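PDB 3TZU: glycine cleavage system H protein 1 from Mycobacterium marinum, which probably shuttles the methylamine group of glycine from the P protein to the T protein of the glycine cleavage system on a covalently bound lipoyl cofactor. Local coordinates for residues A[15-20]-A[124-130]; A[34-40]-A[112-118]; A[57-63]-A[87-92]. Residues are numbered along the deposited sequence.

Contact 1: residues A[15-20]-A[124-130]; sequences SYTADH and LLTASEY. With EDO (1,2-ethanediol), chain G.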
loop_
_atom_site.group_PDB
_atom_site.type_symbol
_atom_site.label_atom_id
_atom_site.label_comp_id
_atom_site.label_asym_id
_atom_site.label_seq_id
_atom_site.Cartn_x
_atom_site.Cartn_y
_atom_site.Cartn_z
ATOM N N SER A 15 -0.792 5.679 -18.772
ATOM C CA SER A 15 -0.626 4.228 -18.599
ATOM C C SER A 15 -0.205 3.950 -17.177
ATOM O O SER A 15 0.280 4.842 -16.478
ATOM C CB SER A 15 0.416 3.647 -19.579
ATOM O OG SER A 15 0.078 3.914 -20.940
ATOM N N TYR A 16 -0.364 2.700 -16.757
ATOM C CA TYR A 16 -0.164 2.317 -15.357
ATOM C C TYR A 16 0.633 1.045 -15.232
ATOM O O TYR A 16 0.735 0.274 -16.187
ATOM C CB TYR A 16 -1.527 2.105 -14.690
ATOM C CG TYR A 16 -2.347 3.367 -14.643
ATOM C CD1 TYR A 16 -3.143 3.732 -15.690
ATOM C CD2 TYR A 16 -2.292 4.196 -13.550
ATOM C CE1 TYR A 16 -3.872 4.910 -15.661
ATOM C CE2 TYR A 16 -3.041 5.348 -13.484
ATOM C CZ TYR A 16 -3.824 5.708 -14.553
ATOM O OH TYR A 16 -4.563 6.860 -14.485
ATOM N N THR A 17 1.180 0.823 -14.032
ATOM C CA THR A 17 1.823 -0.447 -13.727
ATOM C C THR A 17 1.131 -1.191 -12.597
ATOM O O THR A 17 0.437 -0.596 -11.795
ATOM C CB THR A 17 3.309 -0.258 -13.413
ATOM O OG1 THR A 17 3.468 0.391 -12.147
ATOM C CG2 THR A 17 3.961 0.573 -14.513
ATOM N N ALA A 18 1.341 -2.501 -12.550
ATOM C CA ALA A 18 0.886 -3.334 -11.442
ATOM C C ALA A 18 1.471 -2.882 -10.092
ATOM O O ALA A 18 0.879 -3.128 -9.037
ATOM C CB ALA A 18 1.226 -4.809 -11.720
ATOM N N ASP A 19 2.613 -2.202 -10.122
ATOM C CA ASP A 19 3.233 -1.664 -8.900
ATOM C C ASP A 19 2.737 -0.260 -8.476
ATOM O O ASP A 19 3.371 0.395 -7.642
ATOM C CB ASP A 19 4.752 -1.699 -9.044
ATOM C CG ASP A 19 5.285 -3.136 -9.156
ATOM O OD1 ASP A 19 4.652 -4.085 -8.654
ATOM O OD2 ASP A 19 6.344 -3.334 -9.752
ATOM N N HIS A 20 1.601 0.171 -9.034
ATOM C CA HIS A 20 0.904 1.391 -8.611
ATOM C C HIS A 20 1.580 2.689 -8.964
ATOM O O HIS A 20 1.511 3.666 -8.215
ATOM C CB HIS A 20 0.562 1.338 -7.126
ATOM C CG HIS A 20 -0.203 0.120 -6.737
ATOM N ND1 HIS A 20 -1.442 -0.099 -7.159
ATOM C CD2 HIS A 20 0.171 -1.002 -6.001
ATOM C CE1 HIS A 20 -1.865 -1.292 -6.694
ATOM N NE2 HIS A 20 -0.870 -1.836 -5.983
ATOM N N LEU A 124 2.758 -2.467 -19.146
ATOM C CA LEU A 124 1.908 -1.316 -18.894
ATOM C C LEU A 124 0.462 -1.719 -19.053
ATOM O O LEU A 124 0.133 -2.485 -19.937
ATOM C CB LEU A 124 2.224 -0.185 -19.863
ATOM C CG LEU A 124 3.624 0.434 -19.745
ATOM C CD1 LEU A 124 3.718 1.711 -20.577
ATOM C CD2 LEU A 124 4.024 0.705 -18.302
ATOM N N LEU A 125 -0.377 -1.194 -18.165
ATOM C CA LEU A 125 -1.810 -1.449 -18.139
ATOM C C LEU A 125 -2.578 -0.180 -18.571
ATOM O O LEU A 125 -2.132 0.929 -18.316
ATOM C CB LEU A 125 -2.197 -1.824 -16.695
ATOM C CG LEU A 125 -1.419 -2.968 -16.006
ATOM C CD1 LEU A 125 -1.703 -3.056 -14.499
ATOM C CD2 LEU A 125 -1.716 -4.309 -16.682
ATOM N N THR A 126 -3.756 -0.336 -19.178
ATOM C CA THR A 126 -4.682 0.799 -19.358
ATOM C C THR A 126 -5.363 1.126 -18.036
ATOM O O THR A 126 -5.338 0.297 -17.117
ATOM C CB THR A 126 -5.797 0.477 -20.353
ATOM O OG1 THR A 126 -6.657 -0.507 -19.770
ATOM C CG2 THR A 126 -5.223 -0.018 -21.724
ATOM N N ALA A 127 -5.988 2.304 -17.933
ATOM C CA ALA A 127 -6.728 2.667 -16.693
ATOM C C ALA A 127 -7.813 1.643 -16.349
ATOM O O ALA A 127 -8.108 1.388 -15.163
ATOM C CB ALA A 127 -7.362 4.048 -16.789
ATOM N N SER A 128 -8.412 1.059 -17.373
ATOM C CA SER A 128 -9.442 0.067 -17.140
ATOM C C SER A 128 -8.840 -1.211 -16.538
ATOM O O SER A 128 -9.354 -1.736 -15.533
ATOM C CB SER A 128 -10.206 -0.262 -18.416
ATOM O OG SER A 128 -11.134 -1.270 -18.081
ATOM N N GLU A 129 -7.736 -1.688 -17.118
ATOM C CA GLU A 129 -7.115 -2.910 -16.616
ATOM C C GLU A 129 -6.636 -2.740 -15.184
ATOM O O GLU A 129 -6.832 -3.638 -14.346
ATOM C CB GLU A 129 -5.974 -3.357 -17.506
ATOM C CG GLU A 129 -6.447 -3.743 -18.899
ATOM C CD GLU A 129 -5.335 -3.805 -19.937
ATOM O OE1 GLU A 129 -4.290 -3.125 -19.818
ATOM O OE2 GLU A 129 -5.515 -4.531 -20.918
ATOM N N TYR A 130 -6.058 -1.577 -14.896
ATOM C CA TYR A 130 -5.510 -1.285 -13.577
ATOM C C TYR A 130 -6.611 -1.146 -12.529
ATOM O O TYR A 130 -6.490 -1.681 -11.419
ATOM C CB TYR A 130 -4.670 -0.006 -13.642
ATOM C CG TYR A 130 -4.147 0.454 -12.309
ATOM C CD1 TYR A 130 -3.035 -0.147 -11.735
ATOM C CD2 TYR A 130 -4.746 1.507 -11.633
ATOM C CE1 TYR A 130 -2.556 0.270 -10.505
ATOM C CE2 TYR A 130 -4.274 1.938 -10.399
ATOM C CZ TYR A 130 -3.180 1.310 -9.837
ATOM O OH TYR A 130 -2.678 1.727 -8.632
HETATM C C1 EDO G . 4.562 2.569 -5.622
HETATM O O1 EDO G . 4.806 3.152 -4.326
HETATM C C2 EDO G . 5.892 2.410 -6.344
HETATM O O2 EDO G . 6.022 1.180 -7.096
#
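Leu124 sets its CD2 3.8 Å from Thr17 CG2, methyl against methyl. Leu125 makes a single antiparallel bridge with Tyr16, closed by Tyr16 N to Leu125 O (2.9 Å) and Leu125 N to Tyr16 O (2.7 Å). Thr126, its CA-CB bond pointing away from 15-20, starts the helix as N-cap: its OG1 accepts from Glu129 N (3.1 Å) while Glu129 OE1 accepts from Thr126 N (2.9 Å), a capping box suited to a short hydroxyl and flexible carboxylate. Small Ala127 sets CB 3.8 Å from Tyr16 CE1. Tyr130 completes an aromatic cluster with Tyr16 and His20: its ring runs nearly parallel to that of Tyr16 but slid aside, and its OH shares a 2.7 Å hydrogen bond with His20 ND1. His20 NE2 hydrogen-bonds Glu46 O of the second subunit, and EDO O2, probably from the crystallisation liquor, lies 2.8 Å from Asp19 O. The C-terminal helix thus lies beside strand 15-16, which pairs with strand 21-23, while Tyr130 and His20 touch Val43 of helix 42-48.

Contact 2: residues A[34-40]-A[112-118]; sequences GPVRVGI and WLYSVQP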
loop_
_atom_site.group_PDB
_atom_site.type_symbol
_atom_site.label_atom_id
_atom_site.label_comp_id
_atom_site.label_asym_id
_atom_site.label_seq_id
_atom_site.Cartn_x
_atom_site.Cartn_y
_atom_site.Cartn_z
ATOM N N GLY A 34 10.365 12.687 -26.585
ATOM C CA GLY A 34 10.577 13.655 -25.492
ATOM C C GLY A 34 10.299 13.068 -24.104
ATOM O O GLY A 34 9.707 11.999 -24.000
ATOM N N PRO A 35 10.753 13.750 -23.031
ATOM C CA PRO A 35 10.605 13.286 -21.646
ATOM C C PRO A 35 9.154 13.134 -21.155
ATOM O O PRO A 35 8.351 14.056 -21.343
ATOM C CB PRO A 35 11.301 14.379 -20.824
ATOM C CG PRO A 35 11.544 15.525 -21.768
ATOM C CD PRO A 35 11.645 14.918 -23.122
ATOM N N VAL A 36 8.843 11.999 -20.516
ATOM C CA VAL A 36 7.495 11.751 -19.976
ATOM C C VAL A 36 7.517 11.591 -18.472
ATOM O O VAL A 36 8.395 10.933 -17.926
ATOM C CB VAL A 36 6.806 10.515 -20.589
ATOM C CG1 VAL A 36 6.493 10.792 -22.077
ATOM C CG2 VAL A 36 7.651 9.279 -20.387
ATOM N N ARG A 37 6.561 12.234 -17.813
ATOM C CA ARG A 37 6.485 12.172 -16.349
ATOM C C ARG A 37 5.977 10.801 -15.827
ATOM O O ARG A 37 5.243 10.085 -16.515
ATOM C CB ARG A 37 5.640 13.336 -15.787
ATOM C CG ARG A 37 6.157 14.741 -16.142
ATOM C CD ARG A 37 5.244 15.843 -15.601
ATOM N NE ARG A 37 5.898 17.144 -15.688
ATOM C CZ ARG A 37 5.431 18.297 -15.197
ATOM N NH1 ARG A 37 4.280 18.362 -14.546
ATOM N NH2 ARG A 37 6.134 19.412 -15.369
ATOM N N VAL A 38 6.445 10.454 -14.622
ATOM C CA VAL A 38 6.061 9.254 -13.915
ATOM C C VAL A 38 5.627 9.695 -12.530
ATOM O O VAL A 38 6.187 10.679 -12.015
ATOM C CB VAL A 38 7.247 8.293 -13.711
ATOM C CG1 VAL A 38 6.844 7.133 -12.771
ATOM C CG2 VAL A 38 7.791 7.800 -15.035
ATOM N N GLY A 39 4.654 8.983 -11.946
ATOM C CA GLY A 39 4.201 9.233 -10.579
ATOM C C GLY A 39 3.530 8.024 -9.947
ATOM O O GLY A 39 3.534 6.921 -10.514
ATOM N N ILE A 40 2.944 8.223 -8.766
ATOM C CA ILE A 40 2.220 7.134 -8.077
ATOM C C ILE A 40 0.711 7.349 -8.215
ATOM O O ILE A 40 0.251 8.457 -8.423
ATOM C CB ILE A 40 2.637 6.960 -6.622
ATOM C CG1 ILE A 40 2.268 8.173 -5.754
ATOM C CG2 ILE A 40 4.137 6.674 -6.507
ATOM C CD1 ILE A 40 2.363 7.887 -4.262
ATOM N N TRP A 112 3.490 14.691 -9.496
ATOM C CA TRP A 112 4.411 13.918 -10.341
ATOM C C TRP A 112 5.800 13.905 -9.711
ATOM O O TRP A 112 6.187 14.845 -8.992
ATOM C CB TRP A 112 4.454 14.508 -11.750
ATOM C CG TRP A 112 5.106 15.861 -11.815
ATOM C CD1 TRP A 112 4.537 17.100 -11.529
ATOM C CD2 TRP A 112 6.493 16.160 -12.160
ATOM N NE1 TRP A 112 5.442 18.102 -11.676
ATOM C CE2 TRP A 112 6.636 17.613 -12.051
ATOM C CE3 TRP A 112 7.591 15.401 -12.531
ATOM C CZ2 TRP A 112 7.839 18.256 -12.327
ATOM C CZ3 TRP A 112 8.798 16.058 -12.809
ATOM C CH2 TRP A 112 8.918 17.448 -12.709
ATOM N N LEU A 113 6.555 12.840 -9.954
ATOM C CA LEU A 113 7.784 12.598 -9.182
ATOM C C LEU A 113 9.033 12.865 -9.986
ATOM O O LEU A 113 10.007 13.376 -9.446
ATOM C CB LEU A 113 7.802 11.155 -8.664
ATOM C CG LEU A 113 6.736 10.776 -7.611
ATOM C CD1 LEU A 113 6.915 9.330 -7.116
ATOM C CD2 LEU A 113 6.732 11.756 -6.445
ATOM N N TYR A 114 9.023 12.487 -11.262
ATOM C CA TYR A 114 10.168 12.702 -12.159
ATOM C C TYR A 114 9.756 12.582 -13.619
ATOM O O TYR A 114 8.637 12.209 -13.926
ATOM C CB TYR A 114 11.356 11.748 -11.829
ATOM C CG TYR A 114 11.142 10.266 -12.079
ATOM C CD1 TYR A 114 11.272 9.729 -13.343
ATOM C CD2 TYR A 114 10.849 9.396 -11.029
ATOM C CE1 TYR A 114 11.087 8.366 -13.577
ATOM C CE2 TYR A 114 10.651 8.029 -11.250
ATOM C CZ TYR A 114 10.771 7.526 -12.535
ATOM O OH TYR A 114 10.589 6.184 -12.782
ATOM N N SER A 115 10.657 12.948 -14.524
ATOM C CA SER A 115 10.437 12.712 -15.947
ATOM C C SER A 115 11.614 11.931 -16.481
ATOM O O SER A 115 12.765 12.153 -16.063
ATOM C CB SER A 115 10.271 14.014 -16.723
ATOM O OG SER A 115 11.520 14.600 -17.010
ATOM N N VAL A 116 11.312 11.009 -17.386
ATOM C CA VAL A 116 12.302 10.118 -17.977
ATOM C C VAL A 116 12.226 10.242 -19.503
ATOM O O VAL A 116 11.151 10.515 -20.041
ATOM C CB VAL A 116 12.085 8.644 -17.506
ATOM C CG1 VAL A 116 10.644 8.177 -17.760
ATOM C CG2 VAL A 116 13.076 7.698 -18.161
ATOM N N GLN A 117 13.367 10.066 -20.179
ATOM C CA GLN A 117 13.413 10.002 -21.647
ATOM C C GLN A 117 13.515 8.515 -22.000
ATOM O O GLN A 117 14.550 7.928 -21.801
ATOM C CB GLN A 117 14.621 10.807 -22.166
ATOM C CG GLN A 117 14.905 10.738 -23.665
ATOM C CD GLN A 117 14.053 11.693 -24.462
ATOM O OE1 GLN A 117 14.528 12.730 -24.900
ATOM N NE2 GLN A 117 12.795 11.347 -24.665
ATOM N N PRO A 118 12.427 7.885 -22.482
ATOM C CA PRO A 118 12.426 6.409 -22.479
ATOM C C PRO A 118 13.142 5.748 -23.646
ATOM O O PRO A 118 13.083 6.250 -24.737
ATOM C CB PRO A 118 10.923 6.050 -22.536
ATOM C CG PRO A 118 10.184 7.345 -22.473
ATOM C CD PRO A 118 11.122 8.417 -22.892
#
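Arg37 and Val38, each with 87 Å² covered, and Trp112, with 75 Å², dominate this pairing; the first two lie on opposite faces of the sheet. On the face shared with Ser115, the long, extended Arg37 side chain lays its guanidinium flat on the Trp112 indole, the planes 14° apart; Arg37 CZ is 3.6 Å from the centroid of the five-membered ring, a cation-pi contact that suits a cation at an exposed position beside a broad aromatic surface. Arg37 CD adds a CH-pi contact to the same ring. Strands 36-40 and 114-118 are adjacent antiparallel members of the sheet that belongs to the lipoyl-binding fold of the H protein, and a classic beta bulge interrupts their regular pairing: Leu113 and Tyr114 both face Val38, so that Val38 O accepts from Leu113 N at 3.0 Å and, weakly, from Tyr114 N at 3.4 Å. Val38 N in turn donates to Tyr114 O (2.9 Å). On the opposite face, beta-branched Val38, compact and apolar, places CB over the Tyr114 ring and CG2 4.0 Å from Val116 CG1. Farther along, Val36 N and Val116 O meet at 2.8 Å, while Val36 CG2 packs 3.8 Å from Pro118 CG.

Contact 3: residues A[57-63]-A[87-92]; sequences PEVGETV and GQIVEV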
loop_
_atom_site.group_PDB
_atom_site.type_symbol
_atom_site.label_atom_id
_atom_site.label_comp_id
_atom_site.label_asym_id
_atom_site.label_seq_id
_atom_site.Cartn_x
_atom_site.Cartn_y
_atom_site.Cartn_z
ATOM N N PRO A 57 15.567 9.332 -8.061
ATOM C CA PRO A 57 16.825 9.235 -8.782
ATOM C C PRO A 57 17.349 10.603 -9.168
ATOM O O PRO A 57 16.588 11.567 -9.223
ATOM C CB PRO A 57 16.451 8.456 -10.039
ATOM C CG PRO A 57 14.987 8.646 -10.207
ATOM C CD PRO A 57 14.429 8.803 -8.835
ATOM N N GLU A 58 18.648 10.677 -9.436
ATOM C CA GLU A 58 19.263 11.946 -9.800
ATOM C C GLU A 58 18.968 12.255 -11.255
ATOM O O GLU A 58 18.845 11.349 -12.082
ATOM C CB GLU A 58 20.764 11.885 -9.582
ATOM C CG GLU A 58 21.148 11.712 -8.127
ATOM C CD GLU A 58 22.227 10.653 -7.928
ATOM O OE1 GLU A 58 21.897 9.593 -7.318
ATOM O OE2 GLU A 58 23.380 10.872 -8.381
ATOM N N VAL A 59 18.831 13.539 -11.552
ATOM C CA VAL A 59 18.789 14.016 -12.920
ATOM C C VAL A 59 20.054 13.506 -13.594
ATOM O O VAL A 59 21.159 13.743 -13.101
ATOM C CB VAL A 59 18.747 15.557 -12.969
ATOM C CG1 VAL A 59 18.953 16.080 -14.394
ATOM C CG2 VAL A 59 17.436 16.069 -12.385
ATOM N N GLY A 60 19.885 12.765 -14.685
ATOM C CA GLY A 60 21.027 12.297 -15.482
ATOM C C GLY A 60 21.354 10.832 -15.283
ATOM O O GLY A 60 22.176 10.278 -15.988
ATOM N N GLU A 61 20.685 10.193 -14.341
ATOM C CA GLU A 61 20.893 8.779 -14.069
ATOM C C GLU A 61 20.144 7.978 -15.119
ATOM O O GLU A 61 19.154 8.448 -15.666
ATOM C CB GLU A 61 20.414 8.458 -12.646
ATOM C CG GLU A 61 20.343 6.971 -12.281
ATOM C CD GLU A 61 20.119 6.715 -10.787
ATOM O OE1 GLU A 61 21.020 6.982 -9.978
ATOM O OE2 GLU A 61 19.042 6.222 -10.416
ATOM N N THR A 62 20.643 6.793 -15.439
ATOM C CA THR A 62 19.908 5.862 -16.269
ATOM C C THR A 62 19.183 4.848 -15.376
ATOM O O THR A 62 19.815 4.171 -14.560
ATOM C CB THR A 62 20.829 5.141 -17.259
ATOM O OG1 THR A 62 21.369 6.100 -18.178
ATOM C CG2 THR A 62 20.053 4.103 -18.056
ATOM N N VAL A 63 17.855 4.771 -15.508
ATOM C CA VAL A 63 17.078 3.728 -14.825
ATOM C C VAL A 63 16.660 2.668 -15.832
ATOM O O VAL A 63 16.738 2.893 -17.059
ATOM C CB VAL A 63 15.851 4.286 -14.063
ATOM C CG1 VAL A 63 16.292 5.425 -13.139
ATOM C CG2 VAL A 63 14.737 4.733 -14.999
ATOM N N GLY A 87 15.438 4.284 -19.255
ATOM C CA GLY A 87 15.842 5.560 -19.863
ATOM C C GLY A 87 16.643 6.495 -18.971
ATOM O O GLY A 87 17.065 6.113 -17.883
ATOM N N GLN A 88 16.844 7.726 -19.439
ATOM C CA GLN A 88 17.580 8.719 -18.681
ATOM C C GLN A 88 16.620 9.629 -17.919
ATOM O O GLN A 88 15.620 10.087 -18.465
ATOM C CB GLN A 88 18.469 9.542 -19.616
ATOM C CG GLN A 88 19.738 10.029 -18.976
ATOM C CD GLN A 88 20.666 10.743 -19.955
ATOM O OE1 GLN A 88 20.815 10.343 -21.112
ATOM N NE2 GLN A 88 21.309 11.790 -19.483
ATOM N N ILE A 89 16.925 9.898 -16.656
ATOM C CA ILE A 89 16.150 10.888 -15.908
ATOM C C ILE A 89 16.501 12.324 -16.357
ATOM O O ILE A 89 17.642 12.713 -16.306
ATOM C CB ILE A 89 16.390 10.796 -14.402
ATOM C CG1 ILE A 89 16.105 9.372 -13.887
ATOM C CG2 ILE A 89 15.547 11.834 -13.685
ATOM C CD1 ILE A 89 14.670 8.927 -14.017
ATOM N N VAL A 90 15.477 13.095 -16.701
ATOM C CA VAL A 90 15.581 14.456 -17.225
ATOM C C VAL A 90 15.184 15.534 -16.203
ATOM O O VAL A 90 15.806 16.589 -16.160
ATOM C CB VAL A 90 14.692 14.607 -18.470
ATOM C CG1 VAL A 90 14.750 16.035 -19.015
ATOM C CG2 VAL A 90 15.152 13.625 -19.525
ATOM N N GLU A 91 14.147 15.274 -15.404
ATOM C CA GLU A 91 13.736 16.199 -14.331
ATOM C C GLU A 91 13.254 15.415 -13.097
ATOM O O GLU A 91 12.829 14.284 -13.237
ATOM C CB GLU A 91 12.618 17.148 -14.834
ATOM C CG GLU A 91 12.448 18.436 -14.003
ATOM C CD GLU A 91 11.328 19.380 -14.498
ATOM O OE1 GLU A 91 10.644 19.063 -15.523
ATOM O OE2 GLU A 91 11.145 20.455 -13.841
ATOM N N VAL A 92 13.366 16.015 -11.911
ATOM C CA VAL A 92 12.795 15.489 -10.664
ATOM C C VAL A 92 11.937 16.590 -10.062
ATOM O O VAL A 92 12.295 17.768 -10.165
ATOM C CB VAL A 92 13.867 15.055 -9.623
ATOM C CG1 VAL A 92 14.614 13.818 -10.110
ATOM C CG2 VAL A 92 14.845 16.198 -9.312
#
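A type II beta turn from Glu58 to Glu61 leads into a short antiparallel pairing of strand 62-63 with strand 88-92 in the lipoyl-binding fold. Gly60, with phi near 104°, sits where a CB would clash with the preceding carbonyl; its N donates to Ile89 O (2.8 Å). Ile89, with 100 Å² covered, is the chief side chain: chi1 and chi2, both m, carry its CD1 to 3.8 Å from Pro57 CG and 4.0 Å from Val63 CG1, a branched aliphatic chain filling the space between a rigid ring and a valine. The t rotamer of Val59 and the m rotamer of Val92 bring their CG2 methyls together at 4.0 Å. Thr62 and Gln88 share the other face of the strands from Val63, their polar groups suited to an exposed position. Gly87, whose backbone angles again leave no room for a CB, marks a corner in the chain and pairs with Val63: Val63 N to Gly87 O is 2.8 Å, and Gly87 N to Val63 O is 2.9 Å.

Overall arrangement
The three contacts are nested along the chain: contact 1 closes the widest loop, contact 2 lies within it, and contact 3 within that. In space they cross one antiparallel sheet: contact 1 involves strand 15-16, and contact 3 reaches strand 88-92 at the other end of the strand order, their centres about 22 Å apart. Contact 2 lies between, its centre about 15 Å from that of contact 1 and 9 Å from that of contact 3. It touches both: His20 O packs 3.8 Å from Ile40 CB, and Ser115 N probably bonds to Glu91 O at 2.9 Å. Within the chain all three lie away from Lys76, the predicted lipoyl attachment site, unmodified here, but Asp19 packs on Lys76 of the second subunit.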